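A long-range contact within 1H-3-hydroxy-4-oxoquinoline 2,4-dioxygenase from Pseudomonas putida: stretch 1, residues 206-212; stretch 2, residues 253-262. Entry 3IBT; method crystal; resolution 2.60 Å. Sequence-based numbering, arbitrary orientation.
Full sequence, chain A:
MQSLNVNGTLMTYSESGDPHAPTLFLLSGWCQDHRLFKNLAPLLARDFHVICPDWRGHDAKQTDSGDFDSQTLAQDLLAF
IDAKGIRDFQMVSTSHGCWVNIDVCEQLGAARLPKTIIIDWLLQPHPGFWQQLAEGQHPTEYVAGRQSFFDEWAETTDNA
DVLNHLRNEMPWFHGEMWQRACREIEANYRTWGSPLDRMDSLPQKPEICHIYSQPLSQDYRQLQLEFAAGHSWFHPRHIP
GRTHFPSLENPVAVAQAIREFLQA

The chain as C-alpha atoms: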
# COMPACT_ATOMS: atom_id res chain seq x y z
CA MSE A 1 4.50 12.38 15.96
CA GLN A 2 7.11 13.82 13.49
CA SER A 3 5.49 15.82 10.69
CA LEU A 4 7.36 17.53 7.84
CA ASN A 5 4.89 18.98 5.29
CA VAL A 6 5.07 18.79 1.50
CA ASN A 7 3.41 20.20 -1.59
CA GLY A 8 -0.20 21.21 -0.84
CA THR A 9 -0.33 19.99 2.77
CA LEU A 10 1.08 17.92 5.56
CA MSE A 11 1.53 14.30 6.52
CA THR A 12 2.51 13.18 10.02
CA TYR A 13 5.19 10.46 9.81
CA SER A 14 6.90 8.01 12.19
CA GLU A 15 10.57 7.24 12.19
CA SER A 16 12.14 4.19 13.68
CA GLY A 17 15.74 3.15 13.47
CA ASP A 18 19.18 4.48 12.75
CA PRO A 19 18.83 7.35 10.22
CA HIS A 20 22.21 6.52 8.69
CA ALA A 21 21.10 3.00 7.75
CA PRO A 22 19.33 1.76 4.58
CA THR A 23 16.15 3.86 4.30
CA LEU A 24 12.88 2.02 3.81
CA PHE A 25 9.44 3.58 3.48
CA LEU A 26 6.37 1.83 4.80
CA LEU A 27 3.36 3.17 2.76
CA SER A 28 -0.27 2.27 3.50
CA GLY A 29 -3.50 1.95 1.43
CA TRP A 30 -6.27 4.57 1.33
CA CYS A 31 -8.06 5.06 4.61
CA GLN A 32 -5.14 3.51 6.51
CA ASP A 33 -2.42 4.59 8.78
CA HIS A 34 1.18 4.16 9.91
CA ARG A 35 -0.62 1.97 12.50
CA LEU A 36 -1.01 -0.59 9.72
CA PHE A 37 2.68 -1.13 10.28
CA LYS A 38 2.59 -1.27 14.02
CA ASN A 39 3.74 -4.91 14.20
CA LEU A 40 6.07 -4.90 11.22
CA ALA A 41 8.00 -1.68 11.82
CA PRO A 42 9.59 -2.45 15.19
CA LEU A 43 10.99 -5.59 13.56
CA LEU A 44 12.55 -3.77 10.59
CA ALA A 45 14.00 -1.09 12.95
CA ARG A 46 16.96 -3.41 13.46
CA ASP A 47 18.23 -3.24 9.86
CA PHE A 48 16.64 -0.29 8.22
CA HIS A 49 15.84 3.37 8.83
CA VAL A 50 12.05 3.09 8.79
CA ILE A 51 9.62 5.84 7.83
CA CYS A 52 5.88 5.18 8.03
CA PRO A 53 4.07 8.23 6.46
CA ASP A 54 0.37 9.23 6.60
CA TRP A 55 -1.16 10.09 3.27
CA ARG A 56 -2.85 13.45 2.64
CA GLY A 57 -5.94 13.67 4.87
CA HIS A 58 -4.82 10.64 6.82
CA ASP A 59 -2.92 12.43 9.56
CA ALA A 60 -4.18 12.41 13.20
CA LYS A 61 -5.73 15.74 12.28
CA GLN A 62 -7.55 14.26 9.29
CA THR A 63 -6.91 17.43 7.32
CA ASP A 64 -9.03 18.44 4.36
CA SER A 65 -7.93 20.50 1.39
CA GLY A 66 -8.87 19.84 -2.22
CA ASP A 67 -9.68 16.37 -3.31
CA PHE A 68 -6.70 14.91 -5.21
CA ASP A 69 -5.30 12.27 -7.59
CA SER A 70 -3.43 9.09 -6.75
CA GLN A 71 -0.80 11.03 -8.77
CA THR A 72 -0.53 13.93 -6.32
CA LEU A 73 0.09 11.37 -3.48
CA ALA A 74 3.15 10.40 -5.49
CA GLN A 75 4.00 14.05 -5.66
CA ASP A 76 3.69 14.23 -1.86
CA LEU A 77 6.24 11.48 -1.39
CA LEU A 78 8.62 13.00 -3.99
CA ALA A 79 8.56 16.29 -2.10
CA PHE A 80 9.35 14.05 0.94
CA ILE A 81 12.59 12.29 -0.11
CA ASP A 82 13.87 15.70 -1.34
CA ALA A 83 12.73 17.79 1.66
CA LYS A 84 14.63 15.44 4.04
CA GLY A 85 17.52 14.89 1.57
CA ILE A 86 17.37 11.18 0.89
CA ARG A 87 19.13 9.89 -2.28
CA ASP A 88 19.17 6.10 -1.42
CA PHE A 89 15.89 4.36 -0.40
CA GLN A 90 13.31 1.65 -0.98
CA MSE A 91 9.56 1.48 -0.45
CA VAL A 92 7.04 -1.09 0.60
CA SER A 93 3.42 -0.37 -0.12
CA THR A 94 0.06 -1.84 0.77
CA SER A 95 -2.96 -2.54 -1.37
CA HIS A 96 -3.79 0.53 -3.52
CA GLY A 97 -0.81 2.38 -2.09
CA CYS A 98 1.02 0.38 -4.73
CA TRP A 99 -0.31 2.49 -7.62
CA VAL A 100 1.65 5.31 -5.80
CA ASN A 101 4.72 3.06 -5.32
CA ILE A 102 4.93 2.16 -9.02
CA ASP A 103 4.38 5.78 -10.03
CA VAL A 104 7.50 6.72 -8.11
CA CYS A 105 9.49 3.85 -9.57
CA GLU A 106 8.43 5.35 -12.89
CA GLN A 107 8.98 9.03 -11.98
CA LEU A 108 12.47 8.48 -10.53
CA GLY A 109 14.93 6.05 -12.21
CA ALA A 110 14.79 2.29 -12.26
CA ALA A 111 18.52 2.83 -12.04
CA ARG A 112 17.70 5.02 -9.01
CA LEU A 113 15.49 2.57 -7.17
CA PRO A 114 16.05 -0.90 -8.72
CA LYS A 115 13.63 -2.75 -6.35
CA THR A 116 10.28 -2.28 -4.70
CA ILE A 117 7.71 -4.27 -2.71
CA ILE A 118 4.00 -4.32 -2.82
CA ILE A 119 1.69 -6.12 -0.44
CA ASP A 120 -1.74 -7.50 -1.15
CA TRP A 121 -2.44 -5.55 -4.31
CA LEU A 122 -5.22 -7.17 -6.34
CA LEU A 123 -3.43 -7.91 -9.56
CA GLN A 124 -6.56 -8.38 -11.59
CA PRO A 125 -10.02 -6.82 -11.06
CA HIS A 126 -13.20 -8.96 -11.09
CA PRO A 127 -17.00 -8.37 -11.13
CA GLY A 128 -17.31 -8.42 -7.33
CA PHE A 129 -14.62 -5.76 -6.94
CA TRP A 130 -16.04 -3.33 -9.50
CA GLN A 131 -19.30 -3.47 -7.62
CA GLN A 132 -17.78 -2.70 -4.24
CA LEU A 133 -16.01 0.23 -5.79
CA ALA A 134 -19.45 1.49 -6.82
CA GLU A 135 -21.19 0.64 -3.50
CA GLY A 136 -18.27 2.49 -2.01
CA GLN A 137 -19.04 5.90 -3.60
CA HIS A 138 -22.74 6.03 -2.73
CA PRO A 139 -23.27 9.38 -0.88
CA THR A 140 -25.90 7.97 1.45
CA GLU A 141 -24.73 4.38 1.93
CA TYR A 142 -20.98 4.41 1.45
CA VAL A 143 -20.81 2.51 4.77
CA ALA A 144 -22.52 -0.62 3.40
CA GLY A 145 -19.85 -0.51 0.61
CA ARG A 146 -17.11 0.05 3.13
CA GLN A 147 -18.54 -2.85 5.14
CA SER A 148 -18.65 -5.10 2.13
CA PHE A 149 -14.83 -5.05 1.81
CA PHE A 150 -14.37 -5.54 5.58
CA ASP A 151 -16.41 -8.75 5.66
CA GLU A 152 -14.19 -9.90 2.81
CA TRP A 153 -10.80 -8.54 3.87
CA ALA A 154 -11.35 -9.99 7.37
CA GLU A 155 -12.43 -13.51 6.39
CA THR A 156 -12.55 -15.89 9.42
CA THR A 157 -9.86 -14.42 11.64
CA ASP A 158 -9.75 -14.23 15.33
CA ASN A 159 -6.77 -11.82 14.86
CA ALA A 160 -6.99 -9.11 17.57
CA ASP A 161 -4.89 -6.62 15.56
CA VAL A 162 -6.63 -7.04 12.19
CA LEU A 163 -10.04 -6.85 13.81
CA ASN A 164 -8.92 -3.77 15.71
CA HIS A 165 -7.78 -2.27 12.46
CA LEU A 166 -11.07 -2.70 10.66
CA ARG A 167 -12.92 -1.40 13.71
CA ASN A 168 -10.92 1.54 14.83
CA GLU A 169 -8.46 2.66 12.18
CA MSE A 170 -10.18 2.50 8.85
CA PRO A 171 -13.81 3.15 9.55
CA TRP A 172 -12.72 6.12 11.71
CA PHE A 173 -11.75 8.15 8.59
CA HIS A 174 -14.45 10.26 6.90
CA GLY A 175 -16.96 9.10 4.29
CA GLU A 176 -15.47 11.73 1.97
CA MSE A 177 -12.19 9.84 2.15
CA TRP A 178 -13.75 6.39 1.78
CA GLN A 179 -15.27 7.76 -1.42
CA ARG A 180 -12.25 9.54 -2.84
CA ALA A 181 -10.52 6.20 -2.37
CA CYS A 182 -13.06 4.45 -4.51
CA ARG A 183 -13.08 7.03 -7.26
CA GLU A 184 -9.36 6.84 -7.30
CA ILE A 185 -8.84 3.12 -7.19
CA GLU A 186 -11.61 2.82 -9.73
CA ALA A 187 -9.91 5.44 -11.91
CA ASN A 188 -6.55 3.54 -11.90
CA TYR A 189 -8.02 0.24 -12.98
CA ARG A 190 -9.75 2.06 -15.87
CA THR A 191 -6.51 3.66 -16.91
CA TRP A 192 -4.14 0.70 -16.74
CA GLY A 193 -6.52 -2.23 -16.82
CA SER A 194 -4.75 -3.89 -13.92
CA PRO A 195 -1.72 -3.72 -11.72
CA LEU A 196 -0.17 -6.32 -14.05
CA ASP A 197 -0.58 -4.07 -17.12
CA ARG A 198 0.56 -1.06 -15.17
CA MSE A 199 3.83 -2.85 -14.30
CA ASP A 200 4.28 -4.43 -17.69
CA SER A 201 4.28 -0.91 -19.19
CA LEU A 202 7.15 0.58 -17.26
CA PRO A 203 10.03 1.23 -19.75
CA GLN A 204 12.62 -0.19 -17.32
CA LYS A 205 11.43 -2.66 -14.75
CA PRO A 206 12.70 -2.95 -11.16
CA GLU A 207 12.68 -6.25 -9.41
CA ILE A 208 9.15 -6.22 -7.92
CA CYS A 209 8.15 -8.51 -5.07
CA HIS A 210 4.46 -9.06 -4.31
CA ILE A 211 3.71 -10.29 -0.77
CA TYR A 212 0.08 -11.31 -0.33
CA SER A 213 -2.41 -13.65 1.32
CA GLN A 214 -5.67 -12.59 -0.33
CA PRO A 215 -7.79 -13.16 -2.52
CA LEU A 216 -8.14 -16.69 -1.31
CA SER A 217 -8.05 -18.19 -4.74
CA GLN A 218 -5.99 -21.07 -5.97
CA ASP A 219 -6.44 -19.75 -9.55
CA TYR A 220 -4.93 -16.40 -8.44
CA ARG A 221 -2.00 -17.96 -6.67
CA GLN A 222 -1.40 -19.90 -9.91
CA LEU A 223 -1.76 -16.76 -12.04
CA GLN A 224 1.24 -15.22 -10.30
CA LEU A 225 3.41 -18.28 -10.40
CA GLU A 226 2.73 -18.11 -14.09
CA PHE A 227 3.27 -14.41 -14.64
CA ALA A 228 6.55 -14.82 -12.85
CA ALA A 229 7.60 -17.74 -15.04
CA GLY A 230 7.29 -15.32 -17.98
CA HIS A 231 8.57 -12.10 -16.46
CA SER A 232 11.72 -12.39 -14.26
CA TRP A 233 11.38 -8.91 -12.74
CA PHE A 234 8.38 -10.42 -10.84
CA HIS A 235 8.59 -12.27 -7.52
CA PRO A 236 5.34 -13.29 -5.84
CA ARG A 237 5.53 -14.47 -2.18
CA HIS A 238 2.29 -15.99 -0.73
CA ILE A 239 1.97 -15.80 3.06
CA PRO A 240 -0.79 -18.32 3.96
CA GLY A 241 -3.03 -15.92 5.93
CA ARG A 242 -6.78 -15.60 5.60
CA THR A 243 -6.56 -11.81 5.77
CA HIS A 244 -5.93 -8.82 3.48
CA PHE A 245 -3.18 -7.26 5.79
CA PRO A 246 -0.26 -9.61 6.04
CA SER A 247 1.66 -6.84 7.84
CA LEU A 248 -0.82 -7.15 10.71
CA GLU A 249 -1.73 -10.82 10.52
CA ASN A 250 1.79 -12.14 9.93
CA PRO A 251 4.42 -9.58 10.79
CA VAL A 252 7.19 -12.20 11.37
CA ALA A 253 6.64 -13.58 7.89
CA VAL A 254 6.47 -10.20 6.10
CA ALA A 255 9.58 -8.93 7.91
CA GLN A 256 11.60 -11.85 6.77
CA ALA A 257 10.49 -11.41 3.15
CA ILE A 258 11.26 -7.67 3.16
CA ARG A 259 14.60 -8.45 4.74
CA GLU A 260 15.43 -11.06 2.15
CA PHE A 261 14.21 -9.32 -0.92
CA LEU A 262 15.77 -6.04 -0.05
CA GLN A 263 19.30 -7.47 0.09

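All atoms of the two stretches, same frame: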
# COMPACT_ATOMS: atom_id res chain seq x y z
N PRO A 206 12.00 -2.51 -12.36
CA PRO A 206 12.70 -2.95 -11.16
C PRO A 206 12.39 -4.40 -10.90
O PRO A 206 11.45 -4.94 -11.47
CB PRO A 206 12.05 -2.14 -10.05
CG PRO A 206 10.79 -1.70 -10.58
CD PRO A 206 10.94 -1.55 -12.06
N GLU A 207 13.14 -5.00 -9.99
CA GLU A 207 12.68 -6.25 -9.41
C GLU A 207 11.53 -5.87 -8.45
O GLU A 207 11.68 -4.97 -7.59
CB GLU A 207 13.83 -6.99 -8.74
CG GLU A 207 15.04 -7.16 -9.67
CD GLU A 207 14.84 -8.21 -10.80
OE1 GLU A 207 14.98 -9.41 -10.51
OE2 GLU A 207 14.59 -7.84 -11.99
N ILE A 208 10.37 -6.48 -8.69
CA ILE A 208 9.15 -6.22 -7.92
C ILE A 208 8.75 -7.49 -7.18
O ILE A 208 8.65 -8.57 -7.78
CB ILE A 208 7.97 -5.76 -8.81
CG1 ILE A 208 8.47 -4.69 -9.79
CG2 ILE A 208 6.80 -5.25 -7.95
CD1 ILE A 208 7.42 -4.16 -10.74
N CYS A 209 8.53 -7.37 -5.87
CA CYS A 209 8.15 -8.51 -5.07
C CYS A 209 6.78 -8.24 -4.51
O CYS A 209 6.59 -7.23 -3.84
CB CYS A 209 9.14 -8.70 -3.93
SG CYS A 209 8.71 -9.95 -2.70
N HIS A 210 5.83 -9.12 -4.83
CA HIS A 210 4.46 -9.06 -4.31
C HIS A 210 4.24 -10.06 -3.18
O HIS A 210 4.20 -11.28 -3.42
CB HIS A 210 3.44 -9.37 -5.42
CG HIS A 210 2.02 -9.12 -5.01
ND1 HIS A 210 0.97 -9.92 -5.41
CD2 HIS A 210 1.48 -8.16 -4.21
CE1 HIS A 210 -0.16 -9.45 -4.90
NE2 HIS A 210 0.12 -8.39 -4.16
N ILE A 211 4.10 -9.52 -1.97
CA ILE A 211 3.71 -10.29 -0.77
C ILE A 211 2.20 -10.23 -0.60
O ILE A 211 1.60 -9.19 -0.78
CB ILE A 211 4.37 -9.72 0.49
CG1 ILE A 211 5.91 -9.81 0.38
CG2 ILE A 211 3.96 -10.48 1.71
CD1 ILE A 211 6.65 -8.85 1.33
N TYR A 212 1.54 -11.31 -0.26
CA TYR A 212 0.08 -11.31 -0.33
C TYR A 212 -0.50 -12.60 0.21
O TYR A 212 0.09 -13.71 0.03
CB TYR A 212 -0.34 -11.15 -1.77
CG TYR A 212 -0.24 -12.44 -2.53
CD1 TYR A 212 -1.34 -13.28 -2.66
CD2 TYR A 212 0.96 -12.86 -3.08
CE1 TYR A 212 -1.24 -14.50 -3.33
CE2 TYR A 212 1.06 -14.07 -3.78
CZ TYR A 212 -0.05 -14.89 -3.89
OH TYR A 212 0.01 -16.10 -4.54
N ALA A 253 6.42 -13.10 9.25
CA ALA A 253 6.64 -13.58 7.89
C ALA A 253 7.01 -12.42 6.96
O ALA A 253 8.07 -12.46 6.30
CB ALA A 253 5.47 -14.29 7.41
N VAL A 254 6.17 -11.37 6.93
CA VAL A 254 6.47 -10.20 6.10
C VAL A 254 7.87 -9.62 6.36
O VAL A 254 8.55 -9.22 5.43
CB VAL A 254 5.42 -9.11 6.24
CG1 VAL A 254 5.80 -7.91 5.40
CG2 VAL A 254 4.09 -9.62 5.79
N ALA A 255 8.32 -9.59 7.60
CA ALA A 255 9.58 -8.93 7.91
C ALA A 255 10.69 -9.72 7.25
O ALA A 255 11.70 -9.17 6.76
CB ALA A 255 9.79 -8.82 9.40
N GLN A 256 10.52 -11.03 7.22
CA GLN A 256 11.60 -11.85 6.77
C GLN A 256 11.72 -11.71 5.25
O GLN A 256 12.82 -11.74 4.70
CB GLN A 256 11.41 -13.29 7.20
CG GLN A 256 12.62 -14.14 6.87
CD GLN A 256 13.87 -13.65 7.58
OE1 GLN A 256 13.80 -12.97 8.64
NE2 GLN A 256 15.02 -13.99 7.02
N ALA A 257 10.57 -11.52 4.60
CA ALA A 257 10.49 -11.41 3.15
C ALA A 257 11.06 -10.09 2.69
O ALA A 257 11.78 -10.05 1.67
CB ALA A 257 9.05 -11.52 2.70
N ILE A 258 10.74 -9.01 3.43
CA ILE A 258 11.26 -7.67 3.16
C ILE A 258 12.77 -7.74 3.35
O ILE A 258 13.52 -7.38 2.46
CB ILE A 258 10.63 -6.60 4.07
CG1 ILE A 258 9.16 -6.40 3.70
CG2 ILE A 258 11.38 -5.28 3.93
CD1 ILE A 258 8.42 -5.57 4.68
N ARG A 259 13.19 -8.28 4.48
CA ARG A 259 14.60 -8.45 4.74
C ARG A 259 15.28 -9.16 3.61
O ARG A 259 16.34 -8.72 3.19
CB ARG A 259 14.82 -9.25 5.99
CG ARG A 259 15.53 -8.50 7.08
CD ARG A 259 15.95 -9.49 8.17
NE ARG A 259 14.82 -10.04 8.95
CZ ARG A 259 14.16 -9.39 9.92
NH1 ARG A 259 14.46 -8.12 10.24
NH2 ARG A 259 13.18 -10.02 10.58
N GLU A 260 14.71 -10.25 3.12
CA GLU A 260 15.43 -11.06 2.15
C GLU A 260 15.37 -10.50 0.75
O GLU A 260 16.33 -10.60 0.00
CB GLU A 260 14.96 -12.50 2.14
CG GLU A 260 15.56 -13.34 3.24
CD GLU A 260 14.76 -14.61 3.51
OE1 GLU A 260 14.05 -15.04 2.55
OE2 GLU A 260 14.81 -15.16 4.66
N PHE A 261 14.26 -9.90 0.39
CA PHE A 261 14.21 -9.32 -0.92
C PHE A 261 15.09 -8.08 -0.99
O PHE A 261 15.73 -7.81 -2.02
CB PHE A 261 12.82 -8.94 -1.28
CG PHE A 261 12.71 -8.49 -2.66
CD1 PHE A 261 12.38 -7.18 -2.96
CD2 PHE A 261 12.95 -9.39 -3.72
CE1 PHE A 261 12.27 -6.77 -4.30
CE2 PHE A 261 12.84 -9.00 -5.06
CZ PHE A 261 12.51 -7.69 -5.34
N LEU A 262 15.14 -7.32 0.08
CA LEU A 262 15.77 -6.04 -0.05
C LEU A 262 17.25 -6.13 0.11
O LEU A 262 17.89 -5.09 0.22
CB LEU A 262 15.20 -5.03 0.93
CG LEU A 262 14.15 -4.07 0.39
CD1 LEU A 262 12.96 -4.80 -0.11
CD2 LEU A 262 13.73 -3.16 1.52

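Strand 207-212 and helix 253-261 pack with their axes 10.1 Å apart at closest approach and run almost antiparallel, at 175° between their N-to-C directions. The end of the helix therefore lies beside the start of the strand, and the contact divides into two clusters, one around Phe261 and the other around Ile211. No hydrogen bond crosses between the two stretches; the 299 Å² they bury is held by apolar packing.

Phe261 contributes the largest area. Its CA-to-CB bond points toward the strand, and with chi1 in the t well the ring extends along the backbone of Glu207 to Cys209. Cys209 CB sits over one face, 3.5 Å from the centroid of the Phe261 ring and only 4° off the ring normal, making a CH-pi contact. The sulfur is more distant, with Cys209 SG 4.5 Å from the same centroid and oblique to the ring. At the ring edge, Glu207 O approaches Phe261 CZ at 3.6 Å, close to the ring plane, while Glu207 CB lies 3.7 Å from Phe261 CZ. The rest of the Glu207 side chain leads away from the helix, so its carboxylate takes no part in the contact.

Ile211, two residues beyond Cys209, again directs its CA-to-CB bond toward the helix, as expected from the alternation of a strand; the intervening His210 makes no contact. The Ile211 side chain meets three helical residues spaced over about one turn. Ile211 CD1 lies 3.8 Å from Ala257 CB, where the small methyl side chain points toward the strand, and 4.2 Å from Ile258 CG1. Ile211 CG2 lies 4.2 Å from Val254 CG2, and Ile211 CD1 4.3 Å from Val254 CG1. The CA-to-CB bonds of Val254 and Ile258 point sideways, and Ala257 makes the closest of the three approaches to Ile211.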